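Endo-beta-N-acetylglucosaminidase F1 (Bacteroides thetaiotaomicron VPI-5482, PDB 6TCV) probably hydrolyses the bond between the two core N-acetylglucosamines of high-mannose N-glycans, and is held here in complex with Man9GlcNAc2Asn. Local coordinates at residues F82-Q87 and A126-I131; V167-L172 and L195-V200; E271-C276 and Q318-K323; Q332-A337 and Y360-M365. The protein carries 2 engineered substitutions. All blocks are in the same frame, centred on the assembly; numbering follows the deposited sequence. Where two conformers were deposited one is given.

Contact 1. Residues F82-Q87 and A126-I131; sequences FALYPQ and AIPVAI
Tyr-85 and Ile-127 run side by side and point the same way, with Tyr-85 CB 3.8 Å from Ile-127 CG1 and the tip of the isoleucine, CD1, obliquely beside the phenol ring. Farther out, the ring is directed away from this pair, and its hydroxyl is bonded to the carbonyl of Arg-114. Leu-84 approaches differently: it crosses Pro-128 at about a right angle, setting CD1 3.7 Å from CD of the proline ring. That branch is brought over by a CG anti to the backbone N (chi1 -173°), and Leu-71 of helix 68-78 packs on both Leu-84 and Ala-126. Phe-82 meets Ala-126 through CB alone, since its ring turns off toward Leu-151 and Tyr-74. Between these side chains the backbones are joined by two hydrogen bonds, Ala-126 N to Ala-83 O at 2.8 Å and Tyr-85 N to Ala-126 O at 2.9 Å. A water also donates to Tyr-85 O and, at longer range, to Ala-126 O, bridging the two segments. One parallel bridge, Leu-84 with Ala-126, results: a short, weakly bonded strand, about 83-84, laid on strand 125-130 of the mixed sheet in the N-terminal domain.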
loop_
_atom_site.group_PDB
_atom_site.type_symbol
_atom_site.label_atom_id
_atom_site.label_comp_id
_atom_site.label_asym_id
_atom_site.label_seq_id
_atom_site.Cartn_x
_atom_site.Cartn_y
_atom_site.Cartn_z
ATOM N N PHE A 82 -7.197 13.637 -11.344
ATOM C CA PHE A 82 -5.802 13.633 -11.777
ATOM C C PHE A 82 -5.641 14.627 -12.926
ATOM O O PHE A 82 -6.431 14.655 -13.855
ATOM C CB PHE A 82 -5.385 12.236 -12.260
ATOM C CG PHE A 82 -5.591 11.133 -11.242
ATOM C CD1 PHE A 82 -5.024 11.215 -9.997
ATOM C CD2 PHE A 82 -6.311 10.006 -11.543
ATOM C CE1 PHE A 82 -5.198 10.219 -9.058
ATOM C CE2 PHE A 82 -6.460 8.975 -10.630
ATOM C CZ PHE A 82 -5.893 9.094 -9.354
ATOM N N ALA A 83 -4.556 15.388 -12.894
ATOM C CA ALA A 83 -4.194 16.252 -14.002
ATOM C C ALA A 83 -3.458 15.462 -15.076
ATOM O O ALA A 83 -2.839 14.428 -14.809
ATOM C CB ALA A 83 -3.311 17.388 -13.475
ATOM N N LEU A 84 -3.494 15.978 -16.298
ATOM C CA LEU A 84 -2.827 15.315 -17.408
ATOM C C LEU A 84 -1.316 15.529 -17.295
ATOM O O LEU A 84 -0.843 16.657 -17.148
ATOM C CB LEU A 84 -3.293 15.958 -18.723
ATOM C CG LEU A 84 -2.822 15.266 -20.001
ATOM C CD1 LEU A 84 -3.529 13.961 -20.208
ATOM C CD2 LEU A 84 -3.042 16.138 -21.236
ATOM N N TYR A 85 -0.554 14.448 -17.345
ATOM C CA TYR A 85 0.901 14.595 -17.372
ATOM C C TYR A 85 1.309 15.330 -18.646
ATOM O O TYR A 85 0.735 15.077 -19.722
ATOM C CB TYR A 85 1.581 13.219 -17.317
ATOM C CG TYR A 85 3.051 13.266 -16.934
ATOM C CD1 TYR A 85 3.439 13.631 -15.644
ATOM C CD2 TYR A 85 4.041 12.900 -17.834
ATOM C CE1 TYR A 85 4.753 13.677 -15.271
ATOM C CE2 TYR A 85 5.398 12.939 -17.453
ATOM C CZ TYR A 85 5.725 13.318 -16.167
ATOM O OH TYR A 85 7.035 13.373 -15.749
ATOM N N PRO A 86 2.274 16.247 -18.567
ATOM C CA PRO A 86 2.644 16.999 -19.787
ATOM C C PRO A 86 2.969 16.095 -20.961
ATOM O O PRO A 86 3.851 15.229 -20.853
ATOM C CB PRO A 86 3.849 17.839 -19.357
ATOM C CG PRO A 86 3.674 18.030 -17.887
ATOM C CD PRO A 86 3.024 16.714 -17.393
ATOM N N GLN A 87 2.257 16.278 -22.082
ATOM C CA GLN A 87 2.400 15.358 -23.204
ATOM C C GLN A 87 3.801 15.396 -23.801
ATOM O O GLN A 87 4.267 14.379 -24.326
ATOM C CB GLN A 87 1.359 15.699 -24.280
ATOM N N ALA A 126 -1.722 11.844 -14.912
ATOM C CA ALA A 126 -2.206 10.726 -15.702
ATOM C C ALA A 126 -1.705 10.765 -17.143
ATOM O O ALA A 126 -1.695 11.814 -17.774
ATOM C CB ALA A 126 -3.743 10.729 -15.690
ATOM N N ILE A 127 -1.372 9.592 -17.660
ATOM C CA ILE A 127 -1.154 9.393 -19.083
ATOM C C ILE A 127 -2.200 8.404 -19.550
ATOM O O ILE A 127 -2.018 7.197 -19.427
ATOM C CB ILE A 127 0.262 8.862 -19.377
ATOM C CG1 ILE A 127 1.340 9.694 -18.695
ATOM C CG2 ILE A 127 0.536 8.826 -20.874
ATOM C CD1 ILE A 127 2.730 9.084 -18.717
ATOM N N PRO A 128 -3.324 8.894 -20.093
ATOM C CA PRO A 128 -4.337 8.009 -20.686
ATOM C C PRO A 128 -3.899 7.706 -22.107
ATOM O O PRO A 128 -3.657 8.613 -22.898
ATOM C CB PRO A 128 -5.603 8.867 -20.663
ATOM C CG PRO A 128 -5.109 10.244 -20.820
ATOM C CD PRO A 128 -3.738 10.310 -20.133
ATOM N N VAL A 129 -3.755 6.437 -22.410
ATOM C CA VAL A 129 -3.331 6.004 -23.731
ATOM C C VAL A 129 -4.479 5.238 -24.362
ATOM O O VAL A 129 -5.240 4.549 -23.668
ATOM C CB VAL A 129 -2.105 5.098 -23.544
ATOM C CG1 VAL A 129 -1.578 4.670 -24.895
ATOM C CG2 VAL A 129 -0.970 5.843 -22.807
ATOM N N ALA A 130 -4.722 5.525 -25.644
ATOM C CA ALA A 130 -5.788 4.901 -26.432
ATOM C C ALA A 130 -5.207 4.266 -27.692
ATOM O O ALA A 130 -4.324 4.843 -28.317
ATOM C CB ALA A 130 -6.919 5.859 -26.775
ATOM N N ILE A 131 -5.752 3.128 -28.106
ATOM C CA ILE A 131 -5.387 2.563 -29.415
ATOM C C ILE A 131 -6.101 3.378 -30.487
ATOM O O ILE A 131 -7.277 3.683 -30.325
ATOM C CB ILE A 131 -5.780 1.123 -29.503
HETATM O O HOH W 1 -0.382 12.603 -20.533
#

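Contact 2. Residues V167-L172 and L195-V200; sequences VMQGYL and LWDVVV
The Trp-196 indole is sandwiched between two leucines. Over one face lies Leu-172, its CG anti to the backbone N (chi1 -174°), which lays both branches over the indole: CB sits near CE3, while CD2 makes a CH-pi contact 3.6 Å from the centroid of the five-membered ring, only 7° off its normal. Leu-195 CD2 covers the opposite face. At the edge, near the ring plane, Tyr-171 N approaches CE3 to 3.5 Å. Phe-187 also pairs edge-to-face with the indole. A CB at Gly-170 would run into both Trp-196 CE3 and Leu-195 O, so the close approach depends on the glycine. Replaced by an alanine, the indole would probably take with it the surface on which Leu-172 rests, opening a gap between the two leucines.

Beyond the tryptophan, 169-175 and 198-209 run as adjacent parallel strands of the barrel, joined by Val-198 N to Gly-170 O, Leu-172 N to Val-198 O and Val-200 N to Leu-172 O. On the other face of the sheet the Tyr-171 ring lies obliquely against Val-198 CG1 and Val-200 CG2; its hydroxyl is bonded to Thr-326.

Asp-197 OD1 accepts Gly-170 N at 3.0 Å and OD2 accepts Gln-169 NE2 at 3.0 Å, both donors standing above the carboxylate plane. Lys-163 adds a salt bridge to OD1, so this buried carboxylate is probably kept ionised by its donors.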
loop_
_atom_site.group_PDB
_atom_site.type_symbol
_atom_site.label_atom_id
_atom_site.label_comp_id
_atom_site.label_asym_id
_atom_site.label_seq_id
_atom_site.Cartn_x
_atom_site.Cartn_y
_atom_site.Cartn_z
ATOM N N VAL A 167 14.790 -4.639 -5.462
ATOM C CA VAL A 167 15.050 -5.063 -4.095
ATOM C C VAL A 167 13.775 -5.447 -3.349
ATOM O O VAL A 167 12.671 -4.976 -3.619
ATOM C CB VAL A 167 15.859 -3.995 -3.365
ATOM C CG1 VAL A 167 17.245 -3.833 -4.093
ATOM C CG2 VAL A 167 15.118 -2.749 -3.227
ATOM N N MET A 168 13.926 -6.219 -2.294
ATOM C CA MET A 168 12.836 -6.468 -1.367
ATOM C C MET A 168 12.529 -5.168 -0.614
ATOM O O MET A 168 13.408 -4.308 -0.427
ATOM C CB MET A 168 13.232 -7.546 -0.351
ATOM C CG MET A 168 13.357 -8.925 -0.995
ATOM S SD MET A 168 13.283 -10.259 0.193
ATOM C CE MET A 168 11.528 -10.197 0.601
ATOM N N GLN A 169 11.277 -5.024 -0.182
ATOM C CA GLN A 169 10.791 -3.828 0.510
ATOM C C GLN A 169 10.184 -4.228 1.845
ATOM O O GLN A 169 9.703 -5.355 2.030
ATOM C CB GLN A 169 9.790 -3.082 -0.339
ATOM C CG GLN A 169 10.446 -2.536 -1.613
ATOM C CD GLN A 169 9.450 -1.868 -2.493
ATOM O OE1 GLN A 169 8.799 -2.497 -3.349
ATOM N NE2 GLN A 169 9.272 -0.588 -2.293
ATOM N N GLY A 170 10.181 -3.282 2.784
ATOM C CA GLY A 170 9.661 -3.507 4.113
ATOM C C GLY A 170 8.243 -2.992 4.330
ATOM O O GLY A 170 7.857 -1.950 3.803
ATOM N N TYR A 171 7.479 -3.716 5.138
ATOM C CA TYR A 171 6.070 -3.427 5.463
ATOM C C TYR A 171 5.903 -3.564 6.965
ATOM O O TYR A 171 6.041 -4.671 7.498
ATOM C CB TYR A 171 5.207 -4.426 4.700
ATOM C CG TYR A 171 3.712 -4.154 4.710
ATOM C CD1 TYR A 171 2.929 -4.396 5.817
ATOM C CD2 TYR A 171 3.090 -3.689 3.575
ATOM C CE1 TYR A 171 1.551 -4.146 5.808
ATOM C CE2 TYR A 171 1.696 -3.461 3.560
ATOM C CZ TYR A 171 0.980 -3.683 4.676
ATOM O OH TYR A 171 -0.400 -3.478 4.700
ATOM N N LEU A 172 5.603 -2.464 7.665
ATOM C CA LEU A 172 5.644 -2.438 9.119
ATOM C C LEU A 172 4.323 -1.959 9.705
ATOM O O LEU A 172 3.890 -0.849 9.416
ATOM C CB LEU A 172 6.769 -1.482 9.573
ATOM C CG LEU A 172 7.022 -1.452 11.073
ATOM C CD1 LEU A 172 7.489 -2.805 11.554
ATOM C CD2 LEU A 172 8.085 -0.381 11.376
ATOM N N LEU A 195 14.641 1.690 6.214
ATOM C CA LEU A 195 14.321 0.285 5.980
ATOM C C LEU A 195 12.886 0.077 5.539
ATOM O O LEU A 195 12.642 -0.759 4.653
ATOM C CB LEU A 195 14.580 -0.512 7.265
ATOM C CG LEU A 195 14.343 -2.005 7.211
ATOM C CD1 LEU A 195 15.268 -2.656 6.225
ATOM C CD2 LEU A 195 14.492 -2.605 8.590
ATOM N N TRP A 196 11.921 0.744 6.170
ATOM C CA TRP A 196 10.502 0.380 6.040
ATOM C C TRP A 196 9.812 1.257 5.007
ATOM O O TRP A 196 9.390 2.381 5.263
ATOM C CB TRP A 196 9.785 0.463 7.379
ATOM C CG TRP A 196 10.363 -0.435 8.410
ATOM C CD1 TRP A 196 11.150 -0.060 9.462
ATOM C CD2 TRP A 196 10.245 -1.870 8.495
ATOM N NE1 TRP A 196 11.517 -1.174 10.193
ATOM C CE2 TRP A 196 10.968 -2.291 9.627
ATOM C CE3 TRP A 196 9.574 -2.846 7.749
ATOM C CZ2 TRP A 196 11.055 -3.605 10.005
ATOM C CZ3 TRP A 196 9.640 -4.153 8.156
ATOM C CH2 TRP A 196 10.375 -4.522 9.257
ATOM N N ASP A 197 9.643 0.703 3.807
ATOM C CA ASP A 197 9.033 1.406 2.672
ATOM C C ASP A 197 7.575 1.757 2.940
ATOM O O ASP A 197 7.085 2.772 2.445
ATOM C CB ASP A 197 9.073 0.497 1.427
ATOM C CG ASP A 197 10.472 0.116 1.020
ATOM O OD1 ASP A 197 11.120 -0.664 1.735
ATOM O OD2 ASP A 197 10.913 0.605 -0.063
ATOM N N VAL A 198 6.858 0.875 3.649
ATOM C CA VAL A 198 5.420 1.011 3.910
ATOM C C VAL A 198 5.158 0.776 5.385
ATOM O O VAL A 198 5.694 -0.180 5.955
ATOM C CB VAL A 198 4.625 0.001 3.060
ATOM C CG1 VAL A 198 3.149 0.059 3.400
ATOM C CG2 VAL A 198 4.887 0.222 1.576
ATOM N N VAL A 199 4.373 1.657 6.002
ATOM C CA VAL A 199 3.965 1.497 7.396
ATOM C C VAL A 199 2.463 1.596 7.522
ATOM O O VAL A 199 1.822 2.261 6.709
ATOM C CB VAL A 199 4.676 2.501 8.314
ATOM C CG1 VAL A 199 6.206 2.454 8.155
ATOM C CG2 VAL A 199 4.156 3.890 8.132
ATOM N N VAL A 200 1.917 0.859 8.474
ATOM C CA VAL A 200 0.486 0.798 8.728
ATOM C C VAL A 200 0.171 1.330 10.112
ATOM O O VAL A 200 0.778 0.916 11.114
ATOM C CB VAL A 200 -0.033 -0.633 8.576
ATOM C CG1 VAL A 200 -1.533 -0.701 8.839
ATOM C CG2 VAL A 200 0.276 -1.189 7.214
#

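Contact 3. Residues E271-C276 and Q318-K323; sequences EVAQYC and QAMPDK
A water joins Ala-273 to Lys-323, donating to Ala-273 O at 2.8 Å and accepting from Lys-323 NZ at 2.8 Å. The lysine chain is extended as far as CE and then bends (chi4 80°), which turns the ammonium group toward the water. On the way its CD passes Cys-276 CB at 4.0 Å, so the aliphatic part of the side chain lies against the helix while the charged end uses the water to reach a main-chain carbonyl. No direct hydrogen bond links the two segments; the rest of the contact is apolar.

Residues 271-276 belong to helix 262-278, and residues 318-323 carry the end of helix 306-319 into a type I beta turn from Met-320 to Lys-323, closed by Lys-323 N to Met-320 O. These successive helices, with strand 283-287 between them in the chain and strand 324-329 after the turn, repeat the alternation of strand and helix expected of the (beta/alpha)8 barrel of family 18 glycosidases.

Ala-273 and Ala-319 meet methyl to methyl, CB to CB 3.7 Å, and the small side chains allow the backbones to come close. Met-320, the first residue to leave helical geometry, places CG between its backbone N and carbonyl carbon (chi1 56°) and from there, extended, runs across the side of helix 262-278. Its SD lies 3.8 Å from Cys-276 CB, and CE continues past Cys-276 SG to Val-272 CG1 at 4.2 Å. Val-284 of strand 283-287 touches both Val-272 and Met-320.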
loop_
_atom_site.group_PDB
_atom_site.type_symbol
_atom_site.label_atom_id
_atom_site.label_comp_id
_atom_site.label_asym_id
_atom_site.label_seq_id
_atom_site.Cartn_x
_atom_site.Cartn_y
_atom_site.Cartn_z
ATOM N N GLU A 271 -15.734 5.407 1.583
ATOM C CA GLU A 271 -15.389 6.078 2.844
ATOM C C GLU A 271 -13.907 5.935 3.170
ATOM O O GLU A 271 -13.261 6.913 3.584
ATOM C CB GLU A 271 -16.275 5.520 3.958
ATOM C CG GLU A 271 -16.120 6.276 5.248
ATOM C CD GLU A 271 -17.204 5.982 6.228
ATOM O OE1 GLU A 271 -18.408 6.061 5.816
ATOM O OE2 GLU A 271 -16.933 5.895 7.441
ATOM N N VAL A 272 -13.360 4.732 2.974
ATOM C CA VAL A 272 -11.936 4.542 3.191
ATOM C C VAL A 272 -11.129 5.450 2.264
ATOM O O VAL A 272 -10.156 6.081 2.699
ATOM C CB VAL A 272 -11.581 3.065 3.005
ATOM C CG1 VAL A 272 -10.060 2.844 2.914
ATOM C CG2 VAL A 272 -12.161 2.224 4.124
ATOM N N ALA A 273 -11.489 5.526 0.981
ATOM C CA ALA A 273 -10.779 6.396 0.070
ATOM C C ALA A 273 -10.877 7.830 0.530
ATOM O O ALA A 273 -9.931 8.610 0.364
ATOM C CB ALA A 273 -11.315 6.211 -1.352
ATOM N N GLN A 274 -12.052 8.249 1.044
ATOM C CA GLN A 274 -12.207 9.624 1.511
ATOM C C GLN A 274 -11.270 9.896 2.672
ATOM O O GLN A 274 -10.672 10.977 2.735
ATOM C CB GLN A 274 -13.673 9.830 1.920
ATOM C CG GLN A 274 -13.990 11.280 2.224
ATOM C CD GLN A 274 -13.627 11.726 3.595
ATOM O OE1 GLN A 274 -13.737 10.968 4.540
ATOM N NE2 GLN A 274 -13.212 12.996 3.717
ATOM N N TYR A 275 -11.137 8.949 3.591
ATOM C CA TYR A 275 -10.163 9.116 4.685
ATOM C C TYR A 275 -8.750 9.293 4.131
ATOM O O TYR A 275 -7.986 10.145 4.591
ATOM C CB TYR A 275 -10.182 7.906 5.654
ATOM C CG TYR A 275 -11.107 8.059 6.820
ATOM C CD1 TYR A 275 -12.459 7.910 6.666
ATOM C CD2 TYR A 275 -10.595 8.315 8.095
ATOM C CE1 TYR A 275 -13.326 8.072 7.748
ATOM C CE2 TYR A 275 -11.423 8.463 9.156
ATOM C CZ TYR A 275 -12.769 8.328 8.975
ATOM O OH TYR A 275 -13.655 8.472 10.053
ATOM N N CYS A 276 -8.374 8.484 3.139
ATOM C CA CYS A 276 -7.012 8.549 2.615
ATOM C C CYS A 276 -6.777 9.844 1.889
ATOM O O CYS A 276 -5.636 10.350 1.884
ATOM C CB CYS A 276 -6.747 7.315 1.719
ATOM S SG CYS A 276 -6.622 5.767 2.626
ATOM N N GLN A 318 -10.822 0.906 -7.039
ATOM C CA GLN A 318 -11.513 1.764 -7.988
ATOM C C GLN A 318 -11.640 3.187 -7.473
ATOM O O GLN A 318 -11.612 4.123 -8.273
ATOM C CB GLN A 318 -12.888 1.199 -8.325
ATOM C CG GLN A 318 -12.906 -0.157 -8.999
ATOM C CD GLN A 318 -11.699 -0.431 -9.876
ATOM O OE1 GLN A 318 -11.524 0.208 -10.902
ATOM N NE2 GLN A 318 -10.869 -1.388 -9.477
ATOM N N ALA A 319 -11.803 3.362 -6.169
ATOM C CA ALA A 319 -12.018 4.671 -5.559
ATOM C C ALA A 319 -10.708 5.391 -5.283
ATOM O O ALA A 319 -10.709 6.615 -5.157
ATOM C CB ALA A 319 -12.826 4.518 -4.262
ATOM N N MET A 320 -9.587 4.678 -5.192
ATOM C CA MET A 320 -8.258 5.285 -4.996
ATOM C C MET A 320 -7.236 4.502 -5.819
ATOM O O MET A 320 -6.317 3.859 -5.283
ATOM C CB MET A 320 -7.855 5.418 -3.519
ATOM C CG MET A 320 -7.851 4.173 -2.670
ATOM S SD MET A 320 -7.494 4.653 -0.945
ATOM C CE MET A 320 -7.182 3.055 -0.172
ATOM N N PRO A 321 -7.311 4.640 -7.160
ATOM C CA PRO A 321 -6.489 3.780 -8.009
ATOM C C PRO A 321 -5.016 4.082 -7.924
ATOM O O PRO A 321 -4.195 3.221 -8.286
ATOM C CB PRO A 321 -7.028 4.020 -9.411
ATOM C CG PRO A 321 -7.731 5.334 -9.309
ATOM C CD PRO A 321 -8.273 5.426 -7.922
ATOM N N ASP A 322 -4.607 5.268 -7.501
ATOM C CA ASP A 322 -3.173 5.526 -7.357
ATOM C C ASP A 322 -2.620 5.133 -5.986
ATOM O O ASP A 322 -1.412 5.267 -5.788
ATOM C CB ASP A 322 -2.856 6.997 -7.673
ATOM C CG ASP A 322 -3.571 7.946 -6.751
ATOM O OD1 ASP A 322 -4.695 7.654 -6.329
ATOM O OD2 ASP A 322 -3.017 9.043 -6.510
ATOM N N LYS A 323 -3.457 4.652 -5.064
ATOM C CA LYS A 323 -3.032 4.319 -3.706
ATOM C C LYS A 323 -3.005 2.813 -3.496
ATOM O O LYS A 323 -3.548 2.046 -4.300
ATOM C CB LYS A 323 -3.965 4.994 -2.692
ATOM C CG LYS A 323 -3.903 6.516 -2.779
ATOM C CD LYS A 323 -4.614 7.220 -1.640
ATOM C CE LYS A 323 -4.492 8.725 -1.691
ATOM N NZ LYS A 323 -5.453 9.256 -2.656
HETATM O O HOH W 2 -7.991 8.574 -1.698
#

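Contact 4. Residues Q332-A337 and Y360-M365; sequences QMYGVA and YPIGQM
Tyr-334 reaches across to residues 360-365 along its whole ring. With CG anti to the backbone N (chi1 -176°), CB carries the phenol past Tyr-360 at its CD2/CE2 edge and under Ile-362 at one face. Along that edge, CD2 comes 3.7 Å from Tyr-360 OH, and CE2 stands 3.7 Å from Tyr-360 CZ, over that ring's face. The two tyrosines thus form an edge-to-face pair, the edge being that of Tyr-334, with planes at 63° and the side chains sliding past each other in opposite directions. Over one face, Ile-362 CD1 makes a CH-pi contact with the Tyr-334 ring and meets its CE1 at 3.8 Å. At the tip, OH donates to Tyr-360 O at 2.7 Å, in the carbonyl plane and on a lone pair; Met-365 SD lies 3.5 Å from Tyr-334 OH, near the ring plane. A phenylalanine here would probably leave the carbonyl of Tyr-360 without this donor and the ring less firmly fixed.

Ile-362 CD1 also touches the backbone of Val-336 and Ala-337, whose CB in turn faces Gly-363 N at 3.6 Å. Gly-363, with positive phi, is the second residue of the type II' turn from Ile-362 to Met-365. Both segments are loops following barrel strands: Tyr-334 packs on Val-327 and Asp-329 of strand 324-329 and, together with Met-365, on Val-351 of strand 350-353, while Val-336 leans on helix 306-319.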
loop_
_atom_site.group_PDB
_atom_site.type_symbol
_atom_site.label_atom_id
_atom_site.label_comp_id
_atom_site.label_asym_id
_atom_site.label_seq_id
_atom_site.Cartn_x
_atom_site.Cartn_y
_atom_site.Cartn_z
ATOM N N GLN A 332 -11.276 -14.303 6.216
ATOM C CA GLN A 332 -11.838 -14.414 4.879
ATOM C C GLN A 332 -11.355 -13.306 3.957
ATOM O O GLN A 332 -11.983 -13.051 2.934
ATOM C CB GLN A 332 -13.358 -14.386 4.979
ATOM C CG GLN A 332 -13.998 -15.717 5.333
ATOM C CD GLN A 332 -13.473 -16.345 6.609
ATOM O OE1 GLN A 332 -13.689 -15.843 7.716
ATOM N NE2 GLN A 332 -12.791 -17.472 6.462
ATOM N N MET A 333 -10.239 -12.654 4.278
ATOM C CA MET A 333 -9.862 -11.430 3.591
ATOM C C MET A 333 -9.269 -11.632 2.197
ATOM O O MET A 333 -9.255 -10.668 1.410
ATOM C CB MET A 333 -8.853 -10.609 4.435
ATOM C CG MET A 333 -8.821 -9.134 4.051
ATOM S SD MET A 333 -10.398 -8.306 4.431
ATOM C CE MET A 333 -10.719 -7.436 2.875
ATOM N N TYR A 334 -8.755 -12.822 1.885
ATOM C CA TYR A 334 -7.948 -13.034 0.688
ATOM C C TYR A 334 -8.207 -14.386 0.082
ATOM O O TYR A 334 -8.307 -15.367 0.796
ATOM C CB TYR A 334 -6.465 -12.965 1.058
ATOM C CG TYR A 334 -5.481 -13.073 -0.080
ATOM C CD1 TYR A 334 -5.336 -12.061 -1.036
ATOM C CD2 TYR A 334 -4.668 -14.172 -0.181
ATOM C CE1 TYR A 334 -4.393 -12.131 -2.041
ATOM C CE2 TYR A 334 -3.712 -14.294 -1.223
ATOM C CZ TYR A 334 -3.589 -13.240 -2.158
ATOM O OH TYR A 334 -2.644 -13.289 -3.164
ATOM N N GLY A 335 -8.269 -14.438 -1.232
ATOM C CA GLY A 335 -8.346 -15.708 -1.933
ATOM C C GLY A 335 -9.104 -15.709 -3.238
ATOM O O GLY A 335 -8.799 -16.554 -4.083
ATOM N N VAL A 336 -10.034 -14.815 -3.438
ATOM C CA VAL A 336 -10.764 -14.706 -4.706
ATOM C C VAL A 336 -10.003 -13.796 -5.646
ATOM O O VAL A 336 -9.618 -12.677 -5.284
ATOM C CB VAL A 336 -12.188 -14.191 -4.448
ATOM C CG1 VAL A 336 -12.849 -13.719 -5.741
ATOM C CG2 VAL A 336 -13.001 -15.288 -3.821
ATOM N N ALA A 337 -9.794 -14.255 -6.868
ATOM C CA ALA A 337 -8.801 -13.644 -7.734
ATOM C C ALA A 337 -9.412 -12.796 -8.842
ATOM O O ALA A 337 -8.657 -12.173 -9.617
ATOM C CB ALA A 337 -7.962 -14.770 -8.367
ATOM N N TYR A 360 1.081 -15.898 -0.558
ATOM C CA TYR A 360 1.083 -16.529 -1.858
ATOM C C TYR A 360 0.273 -15.654 -2.802
ATOM O O TYR A 360 -0.699 -15.013 -2.387
ATOM C CB TYR A 360 0.450 -17.963 -1.876
ATOM C CG TYR A 360 -0.985 -18.010 -1.399
ATOM C CD1 TYR A 360 -1.327 -17.962 -0.032
ATOM C CD2 TYR A 360 -2.025 -18.001 -2.321
ATOM C CE1 TYR A 360 -2.681 -17.919 0.356
ATOM C CE2 TYR A 360 -3.342 -17.954 -1.915
ATOM C CZ TYR A 360 -3.637 -17.897 -0.590
ATOM O OH TYR A 360 -4.988 -17.830 -0.215
ATOM N N PRO A 361 0.627 -15.654 -4.090
ATOM C CA PRO A 361 -0.112 -14.869 -5.097
ATOM C C PRO A 361 -1.341 -15.589 -5.626
ATOM O O PRO A 361 -1.372 -16.827 -5.677
ATOM C CB PRO A 361 0.925 -14.683 -6.221
ATOM C CG PRO A 361 1.740 -15.964 -6.125
ATOM C CD PRO A 361 1.844 -16.279 -4.645
ATOM N N ILE A 362 -2.319 -14.803 -6.086
ATOM C CA ILE A 362 -3.462 -15.335 -6.828
ATOM C C ILE A 362 -3.620 -14.582 -8.146
ATOM O O ILE A 362 -3.091 -13.501 -8.332
ATOM C CB ILE A 362 -4.752 -15.294 -5.995
ATOM C CG1 ILE A 362 -5.140 -13.883 -5.655
ATOM C CG2 ILE A 362 -4.527 -16.105 -4.702
ATOM C CD1 ILE A 362 -6.444 -13.746 -4.857
ATOM N N GLY A 363 -4.406 -15.136 -9.050
ATOM C CA GLY A 363 -4.573 -14.473 -10.333
ATOM C C GLY A 363 -3.260 -14.299 -11.056
ATOM O O GLY A 363 -2.456 -15.232 -11.135
ATOM N N GLN A 364 -3.046 -13.100 -11.609
ATOM C CA GLN A 364 -1.805 -12.774 -12.301
ATOM C C GLN A 364 -0.715 -12.301 -11.354
ATOM O O GLN A 364 0.388 -11.992 -11.818
ATOM C CB GLN A 364 -2.005 -11.666 -13.360
ATOM C CG GLN A 364 -2.802 -12.077 -14.585
ATOM C CD GLN A 364 -2.945 -10.974 -15.632
ATOM O OE1 GLN A 364 -1.980 -10.297 -15.993
ATOM N NE2 GLN A 364 -4.163 -10.793 -16.122
ATOM N N MET A 365 -1.001 -12.185 -10.044
ATOM C CA MET A 365 0.021 -11.702 -9.139
ATOM C C MET A 365 1.187 -12.681 -9.136
ATOM O O MET A 365 1.077 -13.833 -9.560
ATOM C CB MET A 365 -0.518 -11.724 -7.702
ATOM C CG MET A 365 -1.708 -10.833 -7.486
ATOM S SD MET A 365 -2.538 -11.075 -5.890
ATOM C CE MET A 365 -1.326 -10.389 -4.743
#

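Overall arrangement
Only contacts 1 and 3 touch: Phe-82 CE2 lies 4.1 Å from Pro-321 CG, so the N-terminal domain rests directly on the turn after helix 306-319. Contacts 2, 3 and 4 belong to the catalytic barrel, their centres 20 to 21 Å apart and their nearest atoms about 10 Å apart. Strand 324-329 links them: it leaves the turn of contact 3, bonds Tyr-171 of contact 2 through Thr-326, and leads to the first loop of contact 4. Contact 2 is nearest the glycan, with the Tyr-171 side chain about 8 Å from a bound N-acetylglucosamine; in contact 4 the side chain of Tyr-334 is about 12 Å from a bound NAG.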